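Local coordinates for protein enoyl-CoA hydratase/isomerase (Mycobacterium abscessus, PDB 3QXZ) that probably acts on enoyl-CoA thioesters as a hydratase or isomerase of the crotonase family, in fatty acid metabolism, at residues A[100-106]-A[120-126]. Numbering follows the deposited sequence.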
ATOM      1  N   PRO A 100      -5.097  -2.991  20.831  1.00  8.06           N
ATOM      2  CA  PRO A 100      -4.031  -3.378  19.904  1.00  8.38           C
ATOM      3  C   PRO A 100      -3.681  -4.857  20.013  1.00  8.18           C
ATOM      4  O   PRO A 100      -3.688  -5.432  21.125  1.00  8.83           O
ATOM      5  CB  PRO A 100      -2.847  -2.516  20.360  1.00  8.73           C
ATOM      6  CG  PRO A 100      -3.496  -1.272  20.906  1.00  9.40           C
ATOM      7  CD  PRO A 100      -4.710  -1.815  21.639  1.00  8.36           C
ATOM      8  N   VAL A 101      -3.388  -5.456  18.855  1.00  7.48           N
ATOM      9  CA  VAL A 101      -3.033  -6.872  18.770  1.00  8.13           C
ATOM     10  C   VAL A 101      -1.714  -6.987  18.021  1.00  7.80           C
ATOM     11  O   VAL A 101      -1.596  -6.497  16.885  1.00  8.12           O
ATOM     12  CB  VAL A 101      -4.137  -7.679  18.039  1.00  7.59           C
ATOM     13  CG1 VAL A 101      -3.689  -9.127  17.836  1.00  9.13           C
ATOM     14  CG2 VAL A 101      -5.442  -7.660  18.856  1.00  9.80           C
ATOM     15  N   ILE A 102      -0.731  -7.627  18.652  1.00  7.95           N
ATOM     16  CA  ILE A 102       0.554  -7.910  18.045  1.00  8.74           C
ATOM     17  C   ILE A 102       0.692  -9.418  17.852  1.00  8.83           C
ATOM     18  O   ILE A 102       0.488 -10.184  18.801  1.00 10.17           O
ATOM     19  CB  ILE A 102       1.705  -7.435  18.961  1.00  9.48           C
ATOM     20  CG1 ILE A 102       1.609  -5.927  19.241  1.00  9.82           C
ATOM     21  CG2 ILE A 102       3.083  -7.806  18.350  1.00 10.54           C
ATOM     22  CD1 ILE A 102       2.561  -5.434  20.370  1.00 10.35           C
ATOM     23  N   ALA A 103       0.998  -9.848  16.629  1.00  9.00           N
ATOM     24  CA  ALA A 103       1.267 -11.259  16.344  1.00  8.87           C
ATOM     25  C   ALA A 103       2.760 -11.502  16.419  1.00  8.82           C
ATOM     26  O   ALA A 103       3.553 -10.955  15.607  1.00  9.47           O
ATOM     27  CB  ALA A 103       0.690 -11.657  14.989  1.00  8.92           C
ATOM     28  N   ALA A 104       3.144 -12.273  17.432  1.00  9.41           N
ATOM     29  CA  ALA A 104       4.522 -12.721  17.611  1.00  9.89           C
ATOM     30  C   ALA A 104       4.641 -14.050  16.875  1.00  9.81           C
ATOM     31  O   ALA A 104       4.376 -15.127  17.433  1.00 10.46           O
ATOM     32  CB  ALA A 104       4.845 -12.861  19.115  1.00 11.58           C
ATOM     33  N   VAL A 105       4.949 -13.939  15.581  1.00  9.92           N
ATOM     34  CA  VAL A 105       4.965 -15.087  14.674  1.00 10.30           C
ATOM     35  C   VAL A 105       6.327 -15.766  14.816  1.00 10.95           C
ATOM     36  O   VAL A 105       7.290 -15.474  14.104  1.00 10.16           O
ATOM     37  CB  VAL A 105       4.629 -14.674  13.225  1.00  9.24           C
ATOM     38  CG1 VAL A 105       4.536 -15.885  12.345  1.00  9.85           C
ATOM     39  CG2 VAL A 105       3.290 -13.906  13.183  1.00 10.10           C
ATOM     40  N   ASN A 106       6.389 -16.646  15.811  1.00 10.97           N
ATOM     41  CA  ASN A 106       7.641 -17.245  16.283  1.00 11.76           C
ATOM     42  C   ASN A 106       8.176 -18.372  15.414  1.00 12.76           C
ATOM     43  O   ASN A 106       9.234 -18.925  15.698  1.00 13.01           O
ATOM     44  CB  ASN A 106       7.444 -17.771  17.707  1.00 12.28           C
ATOM     45  CG  ASN A 106       6.297 -18.732  17.790  1.00 12.98           C
ATOM     46  OD1 ASN A 106       5.143 -18.336  17.634  1.00 12.82           O
ATOM     47  ND2 ASN A 106       6.597 -20.041  17.974  1.00 13.34           N
ATOM     48  N   ALA A 120      -3.710  -9.049  12.711  1.00  7.12           N
ATOM     49  CA  ALA A 120      -3.068  -8.271  13.772  1.00  7.23           C
ATOM     50  C   ALA A 120      -2.614  -6.898  13.259  1.00  6.67           C
ATOM     51  O   ALA A 120      -2.372  -6.705  12.058  1.00  6.97           O
ATOM     52  CB  ALA A 120      -1.870  -9.030  14.364  1.00  8.02           C
ATOM     53  N   ASP A 121      -2.503  -5.936  14.171  1.00  6.95           N
ATOM     54  CA  ASP A 121      -1.993  -4.612  13.795  1.00  6.97           C
ATOM     55  C   ASP A 121      -0.539  -4.662  13.364  1.00  7.02           C
ATOM     56  O   ASP A 121      -0.122  -3.964  12.430  1.00  8.09           O
ATOM     57  CB  ASP A 121      -2.149  -3.666  14.981  1.00  7.43           C
ATOM     58  CG  ASP A 121      -3.570  -3.560  15.443  1.00  7.55           C
ATOM     59  OD1 ASP A 121      -4.443  -3.274  14.587  1.00  8.03           O
ATOM     60  OD2 ASP A 121      -3.831  -3.775  16.649  1.00  7.66           O
ATOM     61  N   ILE A 122       0.220  -5.485  14.074  1.00  7.79           N
ATOM     62  CA  ILE A 122       1.680  -5.501  13.990  1.00  8.08           C
ATOM     63  C   ILE A 122       2.117  -6.968  13.973  1.00  7.75           C
ATOM     64  O   ILE A 122       1.556  -7.797  14.703  1.00  8.07           O
ATOM     65  CB  ILE A 122       2.270  -4.765  15.212  1.00  8.17           C
ATOM     66  CG1 ILE A 122       1.862  -3.276  15.194  1.00 10.42           C
ATOM     67  CG2 ILE A 122       3.820  -4.960  15.315  1.00  9.40           C
ATOM     68  CD1 ILE A 122       1.965  -2.549  16.581  1.00 11.25           C
ATOM     69  N   ARG A 123       3.086  -7.295  13.120  1.00  7.87           N
ATOM     70  CA  ARG A 123       3.653  -8.651  13.037  1.00  7.80           C
ATOM     71  C   ARG A 123       5.167  -8.609  13.173  1.00  8.09           C
ATOM     72  O   ARG A 123       5.843  -7.825  12.508  1.00  8.09           O
ATOM     73  CB  ARG A 123       3.300  -9.320  11.699  1.00  7.37           C
ATOM     74  CG  ARG A 123       1.944 -10.016  11.699  1.00  8.16           C
ATOM     75  CD  ARG A 123       1.431 -10.362  10.281  1.00  7.69           C
ATOM     76  NE  ARG A 123       1.228  -9.136   9.508  1.00  7.26           N
ATOM     77  CZ  ARG A 123       0.254  -8.268   9.730  1.00  6.25           C
ATOM     78  NH1 ARG A 123      -0.702  -8.505  10.633  1.00  6.87           N
ATOM     79  NH2 ARG A 123       0.262  -7.136   9.057  1.00  7.95           N
ATOM     80  N   ILE A 124       5.675  -9.495  14.026  1.00  8.44           N
ATOM     81  CA  ILE A 124       7.113  -9.744  14.115  1.00  9.53           C
ATOM     82  C   ILE A 124       7.288 -11.204  13.734  1.00  9.27           C
ATOM     83  O   ILE A 124       6.647 -12.085  14.342  1.00  9.64           O
ATOM     84  CB  ILE A 124       7.635  -9.470  15.539  1.00 10.01           C
ATOM     85  CG1 ILE A 124       7.380  -7.999  15.923  1.00 11.03           C
ATOM     86  CG2 ILE A 124       9.147  -9.804  15.631  1.00 11.73           C
ATOM     87  CD1 ILE A 124       7.774  -7.696  17.387  1.00 14.51           C
ATOM     88  N   LEU A 125       8.118 -11.458  12.715  1.00  9.32           N
ATOM     89  CA  LEU A 125       8.297 -12.820  12.172  1.00 10.15           C
ATOM     90  C   LEU A 125       9.677 -13.405  12.444  1.00 10.80           C
ATOM     91  O   LEU A 125      10.686 -12.704  12.410  1.00 11.18           O
ATOM     92  CB  LEU A 125       8.007 -12.861  10.652  1.00 10.50           C
ATOM     93  CG  LEU A 125       6.571 -13.140  10.205  1.00  9.48           C
ATOM     94  CD1 LEU A 125       5.582 -12.089  10.700  1.00  9.51           C
ATOM     95  CD2 LEU A 125       6.509 -13.223   8.663  1.00 11.16           C
ATOM     96  N   ALA A 126       9.682 -14.710  12.668  1.00 10.64           N
ATOM     97  CA  ALA A 126      10.912 -15.484  12.859  1.00 11.57           C
ATOM     98  C   ALA A 126      11.628 -15.669  11.520  1.00 11.89           C
ATOM     99  O   ALA A 126      11.029 -16.153  10.546  1.00 11.73           O
ATOM    100  CB  ALA A 126      10.567 -16.834  13.443  1.00 11.42           C
TER
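Asp121 OD2 accepts the backbone N-H of Val101 at 2.8 Å from N, a nearly straight bond (166° at the hydrogen) received on the anti side, though tilted out of the carboxylate plane, and the same oxygen forms a salt bridge with Lys213. Because CG of Asp121 lies beside its own backbone N (chi1 -58°), the carboxylate can reach Val101 N while Asp121 N donates to Val101 O (2.9 Å). With OD1 taken by Trp217 NE1, both carboxylate oxygens of this buried side chain are engaged, which should fix its rotation and probably favours the charged form. Beyond Asp121 the segments run as parallel strands, their axes at 12°: Ala103 N donates to Ile122 O, Ile124 N to Ala103 O at 3.0 Å, Val105 N to Ile124 O and Ala126 N to Val105 O. The pair lies within the central sheet of the crotonase fold, strand 101-105 bonding on its other side to strand 54-59, and strand 122-126 having strand 182-184 as its other neighbour. Ile102, Ala104, Ile122 and Ile124 share one face, where Ile102 and Ile122 approach through their CG2 methyls (4.2 Å) and helix 186-203 packs over Ile102, Ala104 and Ile122. On the reverse face, Ala103 CB touches both Ala120 CB (3.7 Å) and Arg123 CG. Val105 and Leu125 lie side by side, Leu125 CD1 reaching Val105 CB at 3.7 Å, both also touching Tyr131. Arg123 bends at chi3, leading its guanidinium away from strand 101-105 and back to its own segment, where NH1 meets Ala120 O at 2.8 Å from above the carbonyl plane; NE bonds to Leu179 O.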